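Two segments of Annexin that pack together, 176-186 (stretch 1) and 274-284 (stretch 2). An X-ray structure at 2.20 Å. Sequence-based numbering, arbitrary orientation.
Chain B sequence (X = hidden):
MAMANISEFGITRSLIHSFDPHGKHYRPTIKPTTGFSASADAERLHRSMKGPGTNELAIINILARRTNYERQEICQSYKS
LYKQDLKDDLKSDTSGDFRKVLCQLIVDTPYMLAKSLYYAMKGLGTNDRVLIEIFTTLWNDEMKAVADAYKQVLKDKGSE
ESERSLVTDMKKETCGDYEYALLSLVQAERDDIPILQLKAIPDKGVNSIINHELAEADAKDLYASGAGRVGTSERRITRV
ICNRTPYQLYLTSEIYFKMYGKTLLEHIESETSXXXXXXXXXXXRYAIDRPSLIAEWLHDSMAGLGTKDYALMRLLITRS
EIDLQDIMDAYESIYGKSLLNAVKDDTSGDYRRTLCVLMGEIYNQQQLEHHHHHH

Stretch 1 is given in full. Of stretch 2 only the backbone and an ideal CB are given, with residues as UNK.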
ATOM      1  N   GLY B 176      14.582  -5.627  -4.006  1.00 46.37           N
ATOM      2  CA  GLY B 176      13.883  -6.369  -2.969  1.00 43.52           C
ATOM      3  C   GLY B 176      13.036  -7.546  -3.424  1.00 36.27           C
ATOM      4  O   GLY B 176      12.898  -7.817  -4.621  1.00 32.06           O
ATOM      5  N   ASP B 177      12.449  -8.240  -2.453  1.00 30.69           N
ATOM      6  CA  ASP B 177      11.665  -9.430  -2.743  1.00 36.18           C
ATOM      7  C   ASP B 177      10.468  -9.121  -3.637  1.00 36.11           C
ATOM      8  O   ASP B 177      10.113  -9.916  -4.511  1.00 35.64           O
ATOM      9  CB  ASP B 177      11.224 -10.111  -1.445  1.00 38.07           C
ATOM     10  CG  ASP B 177      12.406 -10.490  -0.555  1.00 40.20           C
ATOM     11  OD1 ASP B 177      13.409 -10.995  -1.092  1.00 38.69           O
ATOM     12  OD2 ASP B 177      12.342 -10.281   0.675  1.00 43.30           O
ATOM     13  N   TYR B 178       9.835  -7.973  -3.419  1.00 33.36           N
ATOM     14  CA  TYR B 178       8.665  -7.620  -4.213  1.00 27.07           C
ATOM     15  C   TYR B 178       9.071  -7.418  -5.665  1.00 28.34           C
ATOM     16  O   TYR B 178       8.414  -7.922  -6.579  1.00 32.83           O
ATOM     17  CB  TYR B 178       7.989  -6.358  -3.666  1.00 33.17           C
ATOM     18  CG  TYR B 178       7.053  -5.669  -4.651  1.00 32.66           C
ATOM     19  CD1 TYR B 178       5.904  -6.306  -5.113  1.00 24.56           C
ATOM     20  CD2 TYR B 178       7.311  -4.371  -5.093  1.00 37.46           C
ATOM     21  CE1 TYR B 178       5.054  -5.681  -6.002  1.00 29.48           C
ATOM     22  CE2 TYR B 178       6.457  -3.725  -5.984  1.00 31.00           C
ATOM     23  CZ  TYR B 178       5.333  -4.387  -6.432  1.00 34.34           C
ATOM     24  OH  TYR B 178       4.478  -3.764  -7.310  1.00 34.08           O
ATOM     25  N   GLU B 179      10.166  -6.694  -5.869  1.00 30.19           N
ATOM     26  CA  GLU B 179      10.623  -6.351  -7.212  1.00 34.77           C
ATOM     27  C   GLU B 179      11.041  -7.596  -7.980  1.00 33.17           C
ATOM     28  O   GLU B 179      10.751  -7.751  -9.170  1.00 28.85           O
ATOM     29  CB  GLU B 179      11.784  -5.358  -7.147  1.00 30.72           C
ATOM     30  CG  GLU B 179      11.398  -3.967  -6.684  1.00 40.92           C
ATOM     31  CD  GLU B 179      11.147  -3.884  -5.185  1.00 50.70           C
ATOM     32  OE1 GLU B 179      11.397  -4.892  -4.493  1.00 49.28           O
ATOM     33  OE2 GLU B 179      10.710  -2.808  -4.702  1.00 49.77           O
ATOM     34  N   TYR B 180      11.725  -8.488  -7.282  1.00 33.70           N
ATOM     35  CA  TYR B 180      12.169  -9.719  -7.898  1.00 32.76           C
ATOM     36  C   TYR B 180      10.954 -10.540  -8.325  1.00 33.58           C
ATOM     37  O   TYR B 180      10.899 -11.033  -9.462  1.00 35.05           O
ATOM     38  CB  TYR B 180      13.068 -10.501  -6.940  1.00 36.64           C
ATOM     39  CG  TYR B 180      13.559 -11.812  -7.513  1.00 40.06           C
ATOM     40  CD1 TYR B 180      12.759 -12.950  -7.464  1.00 40.77           C
ATOM     41  CD2 TYR B 180      14.813 -11.915  -8.111  1.00 42.05           C
ATOM     42  CE1 TYR B 180      13.188 -14.154  -7.992  1.00 48.81           C
ATOM     43  CE2 TYR B 180      15.262 -13.130  -8.639  1.00 39.34           C
ATOM     44  CZ  TYR B 180      14.441 -14.247  -8.575  1.00 48.77           C
ATOM     45  OH  TYR B 180      14.849 -15.464  -9.090  1.00 48.89           O
ATOM     46  N   ALA B 181       9.970 -10.665  -7.433  1.00 28.77           N
ATOM     47  CA  ALA B 181       8.753 -11.419  -7.756  1.00 28.95           C
ATOM     48  C   ALA B 181       8.015 -10.772  -8.911  1.00 24.36           C
ATOM     49  O   ALA B 181       7.529 -11.456  -9.816  1.00 28.71           O
ATOM     50  CB  ALA B 181       7.831 -11.544  -6.535  1.00 24.37           C
ATOM     51  N   LEU B 182       7.937  -9.445  -8.882  1.00 29.42           N
ATOM     52  CA  LEU B 182       7.292  -8.696  -9.961  1.00 30.07           C
ATOM     53  C   LEU B 182       7.937  -9.050 -11.298  1.00 35.91           C
ATOM     54  O   LEU B 182       7.246  -9.383 -12.261  1.00 36.70           O
ATOM     55  CB  LEU B 182       7.410  -7.193  -9.698  1.00 30.87           C
ATOM     56  CG  LEU B 182       6.223  -6.297 -10.057  1.00 35.76           C
ATOM     57  CD1 LEU B 182       4.952  -6.885  -9.518  1.00 37.78           C
ATOM     58  CD2 LEU B 182       6.435  -4.869  -9.511  1.00 26.28           C
ATOM     59  N   LEU B 183       9.269  -8.987 -11.340  1.00 40.59           N
ATOM     60  CA  LEU B 183      10.049  -9.371 -12.526  1.00 37.84           C
ATOM     61  C   LEU B 183       9.813 -10.804 -12.992  1.00 31.63           C
ATOM     62  O   LEU B 183       9.848 -11.077 -14.191  1.00 26.98           O
ATOM     63  CB  LEU B 183      11.549  -9.183 -12.279  1.00 43.61           C
ATOM     64  CG  LEU B 183      12.234  -7.916 -12.796  1.00 49.56           C
ATOM     65  CD1 LEU B 183      11.395  -7.213 -13.864  1.00 40.52           C
ATOM     66  CD2 LEU B 183      12.544  -6.981 -11.642  1.00 51.58           C
ATOM     67  N   SER B 184       9.598 -11.722 -12.055  1.00 27.13           N
ATOM     68  CA  SER B 184       9.352 -13.113 -12.439  1.00 32.25           C
ATOM     69  C   SER B 184       8.039 -13.254 -13.204  1.00 40.23           C
ATOM     70  O   SER B 184       7.962 -14.020 -14.162  1.00 32.22           O
ATOM     71  CB  SER B 184       9.371 -14.053 -11.229  1.00 34.83           C
ATOM     72  OG  SER B 184       8.170 -13.968 -10.488  1.00 44.52           O
ATOM     73  N   LEU B 185       7.010 -12.511 -12.798  1.00 34.17           N
ATOM     74  CA  LEU B 185       5.786 -12.509 -13.581  1.00 32.32           C
ATOM     75  C   LEU B 185       6.045 -11.976 -14.990  1.00 32.65           C
ATOM     76  O   LEU B 185       5.573 -12.537 -15.982  1.00 32.88           O
ATOM     77  CB  LEU B 185       4.669 -11.683 -12.908  1.00 24.46           C
ATOM     78  CG  LEU B 185       4.142 -12.175 -11.559  1.00 27.11           C
ATOM     79  CD1 LEU B 185       3.001 -11.284 -11.064  1.00 27.12           C
ATOM     80  CD2 LEU B 185       3.698 -13.648 -11.633  1.00 27.62           C
ATOM     81  N   VAL B 186       6.771 -10.873 -15.080  1.00 29.48           N
ATOM     82  CA  VAL B 186       7.032 -10.268 -16.382  1.00 30.00           C
ATOM     83  C   VAL B 186       7.954 -11.172 -17.238  1.00 34.26           C
ATOM     84  O   VAL B 186       7.949 -11.109 -18.462  1.00 30.26           O
ATOM     85  CB  VAL B 186       7.606  -8.860 -16.219  1.00 27.79           C
ATOM     86  CG1 VAL B 186       8.072  -8.304 -17.550  1.00 21.41           C
ATOM     87  CG2 VAL B 186       6.535  -7.937 -15.595  1.00 30.62           C
ATOM     88  N   UNK B 274       4.648  -5.984   3.266  1.00 32.79           N
ATOM     89  CA  UNK B 274       4.721  -4.960   2.235  1.00 23.14           C
ATOM     90  C   UNK B 274       4.082  -5.387   0.928  1.00 25.60           C
ATOM     91  O   UNK B 274       3.197  -6.234   0.906  1.00 29.33           O
ATOM     92  CB  UNK B 274       6.181  -4.577   1.987  1.00 23.14           C
ATOM     93  N   UNK B 275       4.529  -4.784  -0.168  1.00 31.60           N
ATOM     94  CA  UNK B 275       3.984  -5.097  -1.477  1.00 29.29           C
ATOM     95  C   UNK B 275       4.266  -6.531  -1.873  1.00 35.08           C
ATOM     96  O   UNK B 275       3.533  -7.120  -2.679  1.00 37.45           O
ATOM     97  CB  UNK B 275       4.553  -4.144  -2.530  1.00 29.29           C
ATOM     98  N   UNK B 276       5.328  -7.092  -1.298  1.00 33.38           N
ATOM     99  CA  UNK B 276       5.655  -8.488  -1.536  1.00 28.87           C
ATOM    100  C   UNK B 276       4.511  -9.380  -1.060  1.00 22.61           C
ATOM    101  O   UNK B 276       4.046 -10.263  -1.792  1.00 26.89           O
ATOM    102  CB  UNK B 276       6.961  -8.864  -0.833  1.00 28.87           C
ATOM    103  N   UNK B 277       4.020  -9.128   0.150  1.00 28.21           N
ATOM    104  CA  UNK B 277       2.851  -9.868   0.637  1.00 22.84           C
ATOM    105  C   UNK B 277       1.643  -9.654  -0.266  1.00 23.32           C
ATOM    106  O   UNK B 277       0.946 -10.604  -0.631  1.00 27.22           O
ATOM    107  CB  UNK B 277       2.512  -9.446   2.068  1.00 22.84           C
ATOM    108  N   UNK B 278       1.399  -8.397  -0.635  1.00 34.66           N
ATOM    109  CA  UNK B 278       0.216  -8.063  -1.421  1.00 32.12           C
ATOM    110  C   UNK B 278       0.273  -8.731  -2.796  1.00 25.47           C
ATOM    111  O   UNK B 278      -0.740  -9.208  -3.306  1.00 31.71           O
ATOM    112  CB  UNK B 278       0.087  -6.546  -1.573  1.00 32.12           C
ATOM    113  N   UNK B 279       1.449  -8.740  -3.411  1.00 24.57           N
ATOM    114  CA  UNK B 279       1.615  -9.427  -4.688  1.00 25.69           C
ATOM    115  C   UNK B 279       1.345 -10.940  -4.524  1.00 23.42           C
ATOM    116  O   UNK B 279       0.519 -11.517  -5.233  1.00 25.45           O
ATOM    117  CB  UNK B 279       3.023  -9.188  -5.238  1.00 25.69           C
ATOM    118  N   UNK B 280       2.022 -11.576  -3.573  1.00 26.60           N
ATOM    119  CA  UNK B 280       1.800 -13.005  -3.314  1.00 24.32           C
ATOM    120  C   UNK B 280       0.335 -13.286  -2.997  1.00 29.48           C
ATOM    121  O   UNK B 280      -0.247 -14.247  -3.507  1.00 31.52           O
ATOM    122  CB  UNK B 280       2.684 -13.483  -2.160  1.00 24.32           C
ATOM    123  N   UNK B 281      -0.270 -12.448  -2.158  1.00 32.55           N
ATOM    124  CA  UNK B 281      -1.668 -12.663  -1.788  1.00 26.39           C
ATOM    125  C   UNK B 281      -2.572 -12.522  -2.994  1.00 25.16           C
ATOM    126  O   UNK B 281      -3.473 -13.353  -3.214  1.00 28.52           O
ATOM    127  CB  UNK B 281      -2.095 -11.681  -0.695  1.00 26.39           C
ATOM    128  N   UNK B 282      -2.325 -11.481  -3.788  1.00 21.48           N
ATOM    129  CA  UNK B 282      -3.067 -11.307  -5.036  1.00 25.77           C
ATOM    130  C   UNK B 282      -2.978 -12.562  -5.915  1.00 25.16           C
ATOM    131  O   UNK B 282      -4.002 -13.089  -6.364  1.00 25.54           O
ATOM    132  CB  UNK B 282      -2.538 -10.091  -5.799  1.00 25.77           C
ATOM    133  N   UNK B 283      -1.759 -13.027  -6.179  1.00 25.85           N
ATOM    134  CA  UNK B 283      -1.579 -14.174  -7.074  1.00 20.67           C
ATOM    135  C   UNK B 283      -2.276 -15.433  -6.544  1.00 23.09           C
ATOM    136  O   UNK B 283      -2.978 -16.125  -7.288  1.00 21.10           O
ATOM    137  CB  UNK B 283      -0.088 -14.453  -7.271  1.00 20.67           C
ATOM    138  N   UNK B 284      -2.104 -15.716  -5.256  1.00 23.51           N
ATOM    139  CA  UNK B 284      -2.728 -16.893  -4.643  1.00 27.31           C
ATOM    140  C   UNK B 284      -4.243 -16.805  -4.739  1.00 32.62           C
ATOM    141  O   UNK B 284      -4.918 -17.778  -5.119  1.00 33.78           O
ATOM    142  CB  UNK B 284      -2.300 -17.032  -3.181  1.00 27.31           C
TER

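The helices run at 33° to each other, axes 8.2 Å apart at closest, and are tightest at their N-terminal ends, where Tyr178 CA and the CA of position 276 lie 4.1 Å apart. Position 274 has phi/psi of 65/-155. Positive phi by itself favours glycine, and Gly274 is found.

At 275 the CB points toward stretch 1 and its ideal position lies 3.6 Å from Tyr178 CG, so the aromatic ring is already covered by the first carbon. Any side chain with a CB methylene that then turns off the ring would suit, such as Ser, Asn or Asp. The residue is Asp275: its CB sits 3.6 Å from the centroid of the Tyr178 ring, a CH-pi contact over the face, while OD1 forms a salt bridge with the side chain at 278, one turn on.

Position 276 points sideways, its ideal CB 3.9 Å from Tyr178 CB and 4.5 Å from Asp177 CB. The methyl of Ala181 lies further along, within reach of a longer group, so a flat or long apolar group could lie along stretch 1; Phe, Tyr, Leu or Met are all plausible. Tyr276, with chi1 t, repeats the motif at 275 in reverse: Asp177 CB stands 3.7 Å from the centroid of the Tyr276 ring, over its face, and Ala181 CB lies at the ring edge, 3.9 Å from Tyr276 CE1.

Position 277 points away and 278 sideways, neither with stretch 1 within 5.5 Å of the ideal CB, so the contact sets little limit. They are Arg277 and Lys278, whose NZ lies 2.8 Å from Asp275 OD1.

Position 279 is the clearest call. Its CB points toward a hollow lined by Tyr178, Ala181, Leu182 and Leu185, with no charge on offer; Leu, Met or Ile would be sensible. Leu279 is the knob in this hole: its CD2 comes 3.6 Å from Ala181 CB and 3.7 Å from Leu182 CD1, while its CD1 meets Leu185 CD1 at 3.9 Å.

At 280 the CB points sideways, with stretch 1 beyond 5.5 Å, so many residues would do; Leu280 brings its end nearer, CD2 being 5.2 Å from Ala181 CB. Positions 281, 282 and 284 are out of reach, so stretch 1 sets no preference; they are Val281, Ala282 and Leu284.

Position 283 points toward stretch 1, but the helices have spread to 10.0 Å between its CA and Leu185 CA. A medium or large apolar group fits; Val283 CG2 reaches Leu185 CD1 at 4.3 Å, a loose end to the contact.

Stretch 2 274-284: GDYRKLLVAVL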
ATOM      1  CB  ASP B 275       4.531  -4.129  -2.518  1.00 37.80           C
ATOM      2  CG  ASP B 275       3.773  -2.818  -2.523  1.00 40.00           C
ATOM      3  OD1 ASP B 275       2.581  -2.833  -2.140  1.00 42.04           O
ATOM      4  OD2 ASP B 275       4.357  -1.781  -2.892  1.00 38.90           O
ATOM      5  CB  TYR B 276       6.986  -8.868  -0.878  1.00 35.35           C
ATOM      6  CG  TYR B 276       7.407 -10.295  -1.154  1.00 35.20           C
ATOM      7  CD1 TYR B 276       7.644 -10.729  -2.452  1.00 29.64           C
ATOM      8  CD2 TYR B 276       7.582 -11.200  -0.114  1.00 35.58           C
ATOM      9  CE1 TYR B 276       8.028 -12.016  -2.708  1.00 32.57           C
ATOM     10  CE2 TYR B 276       7.968 -12.497  -0.360  1.00 39.92           C
ATOM     11  CZ  TYR B 276       8.188 -12.898  -1.657  1.00 40.28           C
ATOM     12  OH  TYR B 276       8.567 -14.186  -1.907  1.00 33.47           O
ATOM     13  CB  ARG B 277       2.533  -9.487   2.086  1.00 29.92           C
ATOM     14  CG  ARG B 277       1.116  -9.823   2.523  1.00 37.16           C
ATOM     15  CD  ARG B 277       0.949  -9.647   4.020  1.00 41.34           C
ATOM     16  NE  ARG B 277       1.589  -8.421   4.480  1.00 58.72           N
ATOM     17  CZ  ARG B 277       1.756  -8.097   5.760  1.00 70.57           C
ATOM     18  NH1 ARG B 277       1.323  -8.913   6.720  1.00 65.71           N
ATOM     19  NH2 ARG B 277       2.359  -6.957   6.083  1.00 74.38           N
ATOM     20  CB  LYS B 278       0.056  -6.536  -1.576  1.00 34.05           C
ATOM     21  CG  LYS B 278      -0.014  -5.750  -0.271  1.00 44.74           C
ATOM     22  CD  LYS B 278      -0.324  -4.271  -0.536  1.00 56.23           C
ATOM     23  CE  LYS B 278       0.096  -3.362   0.624  1.00 62.14           C
ATOM     24  NZ  LYS B 278       1.379  -2.625   0.354  1.00 62.68           N
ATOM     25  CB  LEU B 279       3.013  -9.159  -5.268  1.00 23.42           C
ATOM     26  CG  LEU B 279       3.380  -9.954  -6.532  1.00 30.49           C
ATOM     27  CD1 LEU B 279       2.364  -9.690  -7.616  1.00 24.54           C
ATOM     28  CD2 LEU B 279       4.792  -9.636  -7.045  1.00 31.89           C
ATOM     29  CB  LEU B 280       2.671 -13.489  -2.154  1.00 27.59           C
ATOM     30  CG  LEU B 280       4.189 -13.435  -2.364  1.00 29.94           C
ATOM     31  CD1 LEU B 280       4.944 -13.905  -1.128  1.00 25.37           C
ATOM     32  CD2 LEU B 280       4.543 -14.292  -3.541  1.00 26.15           C
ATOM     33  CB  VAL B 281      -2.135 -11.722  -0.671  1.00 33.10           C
ATOM     34  CG1 VAL B 281      -3.659 -11.724  -0.602  1.00 28.93           C
ATOM     35  CG2 VAL B 281      -1.516 -12.130   0.674  1.00 26.56           C
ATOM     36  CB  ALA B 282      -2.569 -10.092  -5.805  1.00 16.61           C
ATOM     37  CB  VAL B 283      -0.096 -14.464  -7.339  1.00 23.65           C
ATOM     38  CG1 VAL B 283       0.077 -15.803  -8.111  1.00 26.01           C
ATOM     39  CG2 VAL B 283       0.557 -13.298  -8.098  1.00 25.55           C
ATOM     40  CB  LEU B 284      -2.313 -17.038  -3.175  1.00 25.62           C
ATOM     41  CG  LEU B 284      -2.860 -18.271  -2.439  1.00 26.20           C
ATOM     42  CD1 LEU B 284      -2.623 -19.550  -3.239  1.00 29.47           C
ATOM     43  CD2 LEU B 284      -2.261 -18.362  -1.032  1.00 27.38           C
TER
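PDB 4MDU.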